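Local coordinates for NRPS (Penicillium fellutanum, PDB 6NKI), which belongs to a nonribosomal peptide synthetase (NRPS) and has an NADP-binding Rossmann fold of the male sterility protein family, with NADPH bound in the model, at residues H36-L41 with A280-I284; N269-V273 with L381-Q387; A325-L330 with V399-E404. One frame throughout, in Å; residues are numbered along the deposited sequence.

Interaction 1 (H36-L41 with A280-I284); sequences HILHQL and ASLII
Two helices packed on the same face of the parallel Rossmann sheet meet here in a buried, largely apolar contact. Segment 36-41 belongs to helix 32-43, which follows the first strand of the sheet, 22-27, as in dinucleotide-binding folds; segment 280-284 lies on helix 276-288. Both backbones are helical throughout, with hydrogen bonds such as Leu41 N to Ile37 O (2.9 Å) and Ile284 N to Ala280 O (3.1 Å). The short axes approach to 9.2 Å and cross at -59°. In register, Ile37 CA lies 5.1 Å from Ala280 CA, a close approach that the small Ala280 permits. Gln40 CA is 7.1 Å from Ser281 CA. Leu41 CA is 7.1 Å from Ile284 CA. Ala280 CB also touches His36 CB at 4.1 Å. Ile37 (m,t) places CD1 4.0 Å from Ile283 CD1. These two side chains also rest on the sheet, on Leu26 and Ile166 and on Thr164 respectively, and the side chain of Ile37 comes within about 7 Å of the bound NADPH. The CA-to-CB bond of Gln40 (m,t) points toward helix 276-288; its NE2 is hydrogen-bonded to Asp277 O, while its OE1 lies 2.9 Å from Ser281 N at an angle too poor for a hydrogen bond. Ser281 also packs on Gln397 of the second subunit. Ile284 (m,t) fills the hollow between Ile37, Gln40 and Leu41: its CD1 lies 3.2 Å from Gln40 CB, 3.4 Å from Leu41 N and 3.8 Å from Leu41 CD2.

Interaction 2 (N269-V273 with L381-Q387); sequences NWLFV and LPVPIYQ
A proline-rich loop covers two aromatic side chains of the central strand of a small mixed sheet. Residues 270-273 are extended, so Trp270 and Phe272, two apart, both reach the segment 381-387, which has no regular secondary structure. This segment opens with an inverse gamma turn centred on Pro382 (phi/psi -78/61°) and closed by Val383 N to Leu381 O at 2.7 Å; Val383 and Pro384 then run extended, with psi near 120°. The CA atoms of Trp270 and Val383 are 7.1 Å apart, and no hydrogen bond joins the segments.

Trp270, chi1 t and chi2 -91°, lays one indole face against the loop. Val383 (chi1 p) and Pro384 form CH-pi contacts over that face, Val383 CG2 4.0 Å and Pro384 CD 4.3 Å from the centroid of the five-membered ring. Pro384 CG also meets Trp270 CZ2 at 3.6 Å, and the extended side chain of Gln387 (t,t) ends at the indole edge. Phe272, with chi1 m, carries its ring to Leu381 and Pro382: its CE2 is 3.9 Å from Leu381 CD1 (Leu381 is m,t), and its CZ 4.2 Å from Pro382 CD.

Behind this layer, strand 270-275 lies between strands 233-235 and 316-318, with Leu271 turned to Phe233 and to Phe322 of helix 319-330, while the loop leads into helix 389-410.

Interaction 3 (A325-L330 with V399-E404); sequences AIMLGL and VVRNAE
Backbone meets backbone where helix 319-330 ends against helix 389-410. The axes of segments 325-330 and 399-404 close to 7.0 Å and cross at -45°. Gly329 is the hollow: its CA is 4.2 Å from Glu404 CA and 3.7 Å from Val400 O, and a CB there would stand only 2.4 Å from that oxygen. Ala325, four residues earlier, continues the groove as a small-xxx-small pattern characteristic of closely packed helices. Into it fit Val399 and Val400, with Val399 CG1 3.4 Å and Val400 (chi1 t) CG2 3.5 Å from Ala325 CB. The contact lies in the C-terminal part of the chain, where helix 248-259 covers one side through Trp250, Val253 and Met257. Ala403 is the opposing bump, its CB 3.5 Å from Ile326 O and 3.9 Å from Ile326 CD1. Ile326 (m,m) also bends its CD1 to 3.3 Å from Val399 CG2. Leu328 CD2 flanks Val400 CG1 at 3.6 Å, and Glu404 CA makes a CA-H...O contact with Gly329 O at 3.4 Å.

In the fold
Interaction 1 is buried between helices on the Rossmann sheet, interaction 3 is partly buried in the C-terminal part, and interaction 2 lies at the surface. Their chemistry follows: branched aliphatic side chains interlock in interaction 1, the face of one indole meets a valine and a proline in interaction 2, with a phenylalanine packed alongside, and small residues bring backbones together in interaction 3. They are joined by elements that follow each other in the chain: strand 270-275 of interaction 2 runs straight into helix 276-288 of interaction 1, while loop 381-387 leads into helix 389-410 of interaction 3. Interactions 1 and 3 both touch the second subunit; no other chain touches the segments of interaction 2.

Interaction 1 (H36-L41 with A280-I284)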
# COMPACT_ATOMS: atom_id res chain seq x y z
N HIS A 36 -13.63 1.69 9.36
CA HIS A 36 -12.48 0.84 9.03
C HIS A 36 -11.56 0.65 10.22
O HIS A 36 -11.01 -0.45 10.41
CB HIS A 36 -11.71 1.40 7.83
CG HIS A 36 -12.41 1.21 6.53
ND1 HIS A 36 -13.19 2.18 5.94
CD2 HIS A 36 -12.49 0.12 5.72
CE1 HIS A 36 -13.71 1.72 4.82
NE2 HIS A 36 -13.30 0.47 4.66
N ILE A 37 -11.38 1.70 11.02
CA ILE A 37 -10.71 1.53 12.30
C ILE A 37 -11.45 0.46 13.10
O ILE A 37 -10.83 -0.46 13.64
CB ILE A 37 -10.63 2.86 13.06
CG1 ILE A 37 -9.89 3.89 12.21
CG2 ILE A 37 -9.94 2.66 14.41
CD1 ILE A 37 -10.01 5.30 12.77
N LEU A 38 -12.78 0.53 13.11
CA LEU A 38 -13.56 -0.46 13.83
C LEU A 38 -13.25 -1.87 13.32
O LEU A 38 -12.81 -2.74 14.08
CB LEU A 38 -15.06 -0.12 13.73
CG LEU A 38 -15.94 -1.06 14.56
CD1 LEU A 38 -15.58 -0.89 16.01
CD2 LEU A 38 -17.42 -0.90 14.31
N HIS A 39 -13.46 -2.09 12.02
CA HIS A 39 -13.11 -3.34 11.35
C HIS A 39 -11.74 -3.88 11.78
O HIS A 39 -11.61 -5.04 12.19
CB HIS A 39 -13.12 -3.11 9.85
CG HIS A 39 -12.85 -4.33 9.04
ND1 HIS A 39 -12.30 -4.28 7.78
CD2 HIS A 39 -13.08 -5.63 9.30
CE1 HIS A 39 -12.18 -5.50 7.31
NE2 HIS A 39 -12.66 -6.34 8.21
N GLN A 40 -10.71 -3.03 11.73
CA GLN A 40 -9.38 -3.57 11.94
C GLN A 40 -9.09 -3.81 13.42
O GLN A 40 -8.28 -4.69 13.74
CB GLN A 40 -8.33 -2.66 11.31
CG GLN A 40 -8.39 -2.60 9.80
CD GLN A 40 -7.35 -1.67 9.22
OE1 GLN A 40 -6.51 -1.14 9.94
NE2 GLN A 40 -7.44 -1.43 7.92
N LEU A 41 -9.70 -3.06 14.33
CA LEU A 41 -9.58 -3.42 15.75
C LEU A 41 -10.16 -4.81 16.01
O LEU A 41 -9.47 -5.70 16.49
CB LEU A 41 -10.28 -2.39 16.63
CG LEU A 41 -9.59 -1.04 16.65
CD1 LEU A 41 -10.47 -0.03 17.32
CD2 LEU A 41 -8.24 -1.14 17.34
N ALA A 280 -6.09 3.76 8.43
CA ALA A 280 -6.65 2.94 9.48
C ALA A 280 -5.57 2.07 10.13
O ALA A 280 -5.36 2.13 11.35
CB ALA A 280 -7.77 2.07 8.90
N SER A 281 -4.91 1.23 9.32
CA SER A 281 -3.84 0.36 9.81
C SER A 281 -2.80 1.17 10.56
O SER A 281 -2.32 0.77 11.64
CB SER A 281 -3.19 -0.40 8.63
OG SER A 281 -2.13 -1.29 9.03
N LEU A 282 -2.42 2.32 10.00
CA LEU A 282 -1.42 3.16 10.63
C LEU A 282 -1.91 3.78 11.94
O LEU A 282 -1.08 4.15 12.76
CB LEU A 282 -0.96 4.25 9.66
CG LEU A 282 0.08 5.26 10.17
CD1 LEU A 282 1.29 4.50 10.70
CD2 LEU A 282 0.53 6.24 9.11
N ILE A 283 -3.22 3.91 12.14
CA ILE A 283 -3.71 4.47 13.39
C ILE A 283 -3.65 3.43 14.49
O ILE A 283 -3.24 3.73 15.62
CB ILE A 283 -5.13 5.05 13.22
CG1 ILE A 283 -5.10 6.37 12.41
CG2 ILE A 283 -5.77 5.27 14.57
CD1 ILE A 283 -6.41 6.73 11.74
N ILE A 284 -4.10 2.22 14.17
CA ILE A 284 -4.13 1.11 15.15
C ILE A 284 -2.71 0.77 15.59
O ILE A 284 -2.50 0.62 16.78
CB ILE A 284 -4.84 -0.10 14.54
CG1 ILE A 284 -6.32 0.21 14.28
CG2 ILE A 284 -4.67 -1.32 15.43
CD1 ILE A 284 -7.10 -0.96 13.77

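Interaction 2 (N269-V273 with L381-Q387)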
# COMPACT_ATOMS: atom_id res chain seq x y z
N ASN A 269 -0.42 20.46 -9.76
CA ASN A 269 -0.67 20.53 -8.33
C ASN A 269 -0.76 19.14 -7.72
O ASN A 269 -0.96 18.13 -8.40
CB ASN A 269 -1.98 21.26 -7.99
CG ASN A 269 -1.89 22.76 -8.12
OD1 ASN A 269 -0.80 23.34 -8.08
ND2 ASN A 269 -3.04 23.41 -8.15
N TRP A 270 -0.67 19.11 -6.40
CA TRP A 270 -0.67 17.88 -5.62
C TRP A 270 -1.99 17.71 -4.88
O TRP A 270 -2.51 18.66 -4.29
CB TRP A 270 0.49 17.88 -4.62
CG TRP A 270 0.53 16.60 -3.91
CD1 TRP A 270 -0.09 16.30 -2.74
CD2 TRP A 270 1.21 15.43 -4.32
NE1 TRP A 270 0.15 15.00 -2.40
CE2 TRP A 270 0.95 14.44 -3.35
CE3 TRP A 270 2.01 15.11 -5.42
CZ2 TRP A 270 1.48 13.16 -3.44
CZ3 TRP A 270 2.54 13.83 -5.51
CH2 TRP A 270 2.26 12.88 -4.53
N LEU A 271 -2.50 16.48 -4.89
CA LEU A 271 -3.76 16.09 -4.26
C LEU A 271 -3.49 15.07 -3.15
O LEU A 271 -2.95 13.99 -3.41
CB LEU A 271 -4.71 15.48 -5.30
CG LEU A 271 -6.13 15.09 -4.89
CD1 LEU A 271 -6.97 16.35 -4.70
CD2 LEU A 271 -6.80 14.10 -5.85
N PHE A 272 -3.90 15.40 -1.92
CA PHE A 272 -3.68 14.50 -0.78
C PHE A 272 -4.82 13.50 -0.69
O PHE A 272 -5.89 13.81 -0.16
CB PHE A 272 -3.55 15.28 0.52
CG PHE A 272 -2.29 16.12 0.62
CD1 PHE A 272 -1.06 15.52 0.88
CD2 PHE A 272 -2.35 17.51 0.49
CE1 PHE A 272 0.09 16.27 0.97
CE2 PHE A 272 -1.20 18.27 0.59
CZ PHE A 272 0.03 17.64 0.83
N VAL A 273 -4.58 12.28 -1.15
CA VAL A 273 -5.57 11.21 -1.06
C VAL A 273 -4.87 9.87 -0.77
O VAL A 273 -3.74 9.62 -1.21
CB VAL A 273 -6.43 11.20 -2.35
CG1 VAL A 273 -5.56 10.94 -3.56
CG2 VAL A 273 -7.50 10.15 -2.31
N LEU A 381 2.05 23.03 2.83
CA LEU A 381 1.68 21.67 3.23
C LEU A 381 2.78 20.67 2.92
O LEU A 381 3.66 20.95 2.09
CB LEU A 381 0.36 21.27 2.56
CG LEU A 381 -0.88 21.97 3.14
CD1 LEU A 381 -2.12 21.63 2.35
CD2 LEU A 381 -1.06 21.56 4.59
N PRO A 382 2.78 19.48 3.55
CA PRO A 382 3.92 18.56 3.44
C PRO A 382 3.94 17.79 2.12
O PRO A 382 3.87 16.55 2.10
CB PRO A 382 3.70 17.62 4.64
CG PRO A 382 2.23 17.54 4.75
CD PRO A 382 1.75 18.94 4.45
N VAL A 383 4.04 18.51 1.01
CA VAL A 383 4.00 17.82 -0.28
C VAL A 383 5.25 16.96 -0.42
O VAL A 383 6.38 17.46 -0.22
CB VAL A 383 3.86 18.84 -1.43
CG1 VAL A 383 5.07 19.76 -1.53
CG2 VAL A 383 3.60 18.14 -2.75
N PRO A 384 5.12 15.66 -0.68
CA PRO A 384 6.30 14.78 -0.77
C PRO A 384 7.17 15.12 -1.98
O PRO A 384 6.72 15.04 -3.12
CB PRO A 384 5.70 13.38 -0.88
CG PRO A 384 4.32 13.58 -1.34
CD PRO A 384 3.88 14.88 -0.74
N ILE A 385 8.42 15.51 -1.70
CA ILE A 385 9.41 15.76 -2.73
C ILE A 385 9.56 14.54 -3.63
O ILE A 385 9.72 14.66 -4.86
CB ILE A 385 10.75 16.17 -2.08
CG1 ILE A 385 11.81 16.48 -3.13
CG2 ILE A 385 11.21 15.12 -1.07
CD1 ILE A 385 13.05 17.16 -2.56
N TYR A 386 9.52 13.35 -3.04
CA TYR A 386 9.55 12.09 -3.76
C TYR A 386 8.57 11.14 -3.10
O TYR A 386 8.42 11.16 -1.87
CB TYR A 386 10.96 11.49 -3.78
CG TYR A 386 11.09 10.12 -4.42
CD1 TYR A 386 11.01 9.95 -5.80
CD2 TYR A 386 11.33 8.99 -3.63
CE1 TYR A 386 11.14 8.69 -6.38
CE2 TYR A 386 11.47 7.73 -4.20
CZ TYR A 386 11.37 7.58 -5.57
OH TYR A 386 11.51 6.33 -6.13
N GLN A 387 7.89 10.33 -3.91
CA GLN A 387 6.91 9.40 -3.41
C GLN A 387 7.12 8.08 -4.14
O GLN A 387 7.10 8.06 -5.39
CB GLN A 387 5.46 9.87 -3.60
CG GLN A 387 4.49 8.92 -2.95
CD GLN A 387 3.07 9.11 -3.40
OE1 GLN A 387 2.84 9.74 -4.42
NE2 GLN A 387 2.12 8.61 -2.63

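Interaction 3 (A325-L330 with V399-E404)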
# COMPACT_ATOMS: atom_id res chain seq x y z
N ALA A 325 -6.73 8.89 -14.38
CA ALA A 325 -7.20 7.66 -13.75
C ALA A 325 -8.72 7.63 -13.67
O ALA A 325 -9.33 6.59 -13.92
CB ALA A 325 -6.56 7.53 -12.37
N ILE A 326 -9.33 8.77 -13.30
CA ILE A 326 -10.78 8.94 -13.43
C ILE A 326 -11.24 8.51 -14.83
O ILE A 326 -12.08 7.62 -14.99
CB ILE A 326 -11.17 10.40 -13.13
CG1 ILE A 326 -10.92 10.81 -11.65
CG2 ILE A 326 -12.59 10.70 -13.64
CD1 ILE A 326 -11.81 10.09 -10.58
N MET A 327 -10.66 9.13 -15.86
CA MET A 327 -11.13 8.83 -17.21
C MET A 327 -10.87 7.38 -17.60
O MET A 327 -11.68 6.78 -18.31
CB MET A 327 -10.48 9.77 -18.23
CG MET A 327 -10.85 11.26 -18.12
SD MET A 327 -9.98 12.21 -19.37
CE MET A 327 -8.32 12.22 -18.74
N LEU A 328 -9.76 6.81 -17.13
CA LEU A 328 -9.48 5.40 -17.38
C LEU A 328 -10.55 4.50 -16.78
O LEU A 328 -10.94 3.50 -17.39
CB LEU A 328 -8.11 5.04 -16.83
CG LEU A 328 -7.46 3.72 -17.26
CD1 LEU A 328 -5.95 3.89 -17.24
CD2 LEU A 328 -7.87 2.52 -16.40
N GLY A 329 -11.03 4.85 -15.58
CA GLY A 329 -12.08 4.06 -14.95
C GLY A 329 -13.45 4.35 -15.50
O GLY A 329 -14.26 3.43 -15.70
N LEU A 330 -13.75 5.63 -15.77
CA LEU A 330 -15.01 5.94 -16.44
C LEU A 330 -15.06 5.33 -17.84
O LEU A 330 -16.14 5.11 -18.39
CB LEU A 330 -15.22 7.46 -16.52
CG LEU A 330 -15.45 8.34 -15.28
CD1 LEU A 330 -15.56 9.81 -15.68
CD2 LEU A 330 -16.67 7.91 -14.49
N VAL A 399 -8.32 5.11 -7.21
CA VAL A 399 -9.21 6.02 -7.93
C VAL A 399 -9.78 5.36 -9.18
O VAL A 399 -10.99 5.45 -9.42
CB VAL A 399 -8.54 7.37 -8.24
CG1 VAL A 399 -7.39 7.22 -9.12
CG2 VAL A 399 -9.54 8.24 -8.98
N VAL A 400 -8.95 4.64 -9.95
CA VAL A 400 -9.47 3.96 -11.13
C VAL A 400 -10.62 3.05 -10.74
O VAL A 400 -11.66 3.01 -11.41
CB VAL A 400 -8.37 3.19 -11.88
CG1 VAL A 400 -8.99 2.30 -12.97
CG2 VAL A 400 -7.38 4.12 -12.56
N ARG A 401 -10.46 2.29 -9.67
CA ARG A 401 -11.51 1.33 -9.33
C ARG A 401 -12.76 2.06 -8.85
O ARG A 401 -13.88 1.54 -8.98
CB ARG A 401 -11.03 0.34 -8.27
CG ARG A 401 -9.78 -0.48 -8.56
CD ARG A 401 -9.92 -1.34 -9.81
NE ARG A 401 -11.07 -2.24 -9.77
CZ ARG A 401 -11.08 -3.43 -9.17
NH1 ARG A 401 -10.00 -3.87 -8.54
NH2 ARG A 401 -12.18 -4.17 -9.21
N ASN A 402 -12.60 3.26 -8.29
CA ASN A 402 -13.76 4.00 -7.81
C ASN A 402 -14.49 4.69 -8.96
O ASN A 402 -15.72 4.64 -9.06
CB ASN A 402 -13.33 5.01 -6.73
CG ASN A 402 -12.92 4.35 -5.40
OD1 ASN A 402 -13.58 3.43 -4.91
ND2 ASN A 402 -11.82 4.82 -4.81
N ALA A 403 -13.74 5.31 -9.87
CA ALA A 403 -14.36 5.93 -11.04
C ALA A 403 -15.07 4.90 -11.92
O ALA A 403 -16.03 5.24 -12.61
CB ALA A 403 -13.30 6.69 -11.83
N GLU A 404 -14.57 3.66 -11.94
CA GLU A 404 -15.27 2.57 -12.62
C GLU A 404 -16.53 2.14 -11.87
O GLU A 404 -17.46 1.60 -12.48
CB GLU A 404 -14.32 1.38 -12.80
CG GLU A 404 -14.97 0.15 -13.44
CD GLU A 404 -13.97 -0.96 -13.77
OE1 GLU A 404 -12.76 -0.79 -13.51
OE2 GLU A 404 -14.42 -2.00 -14.31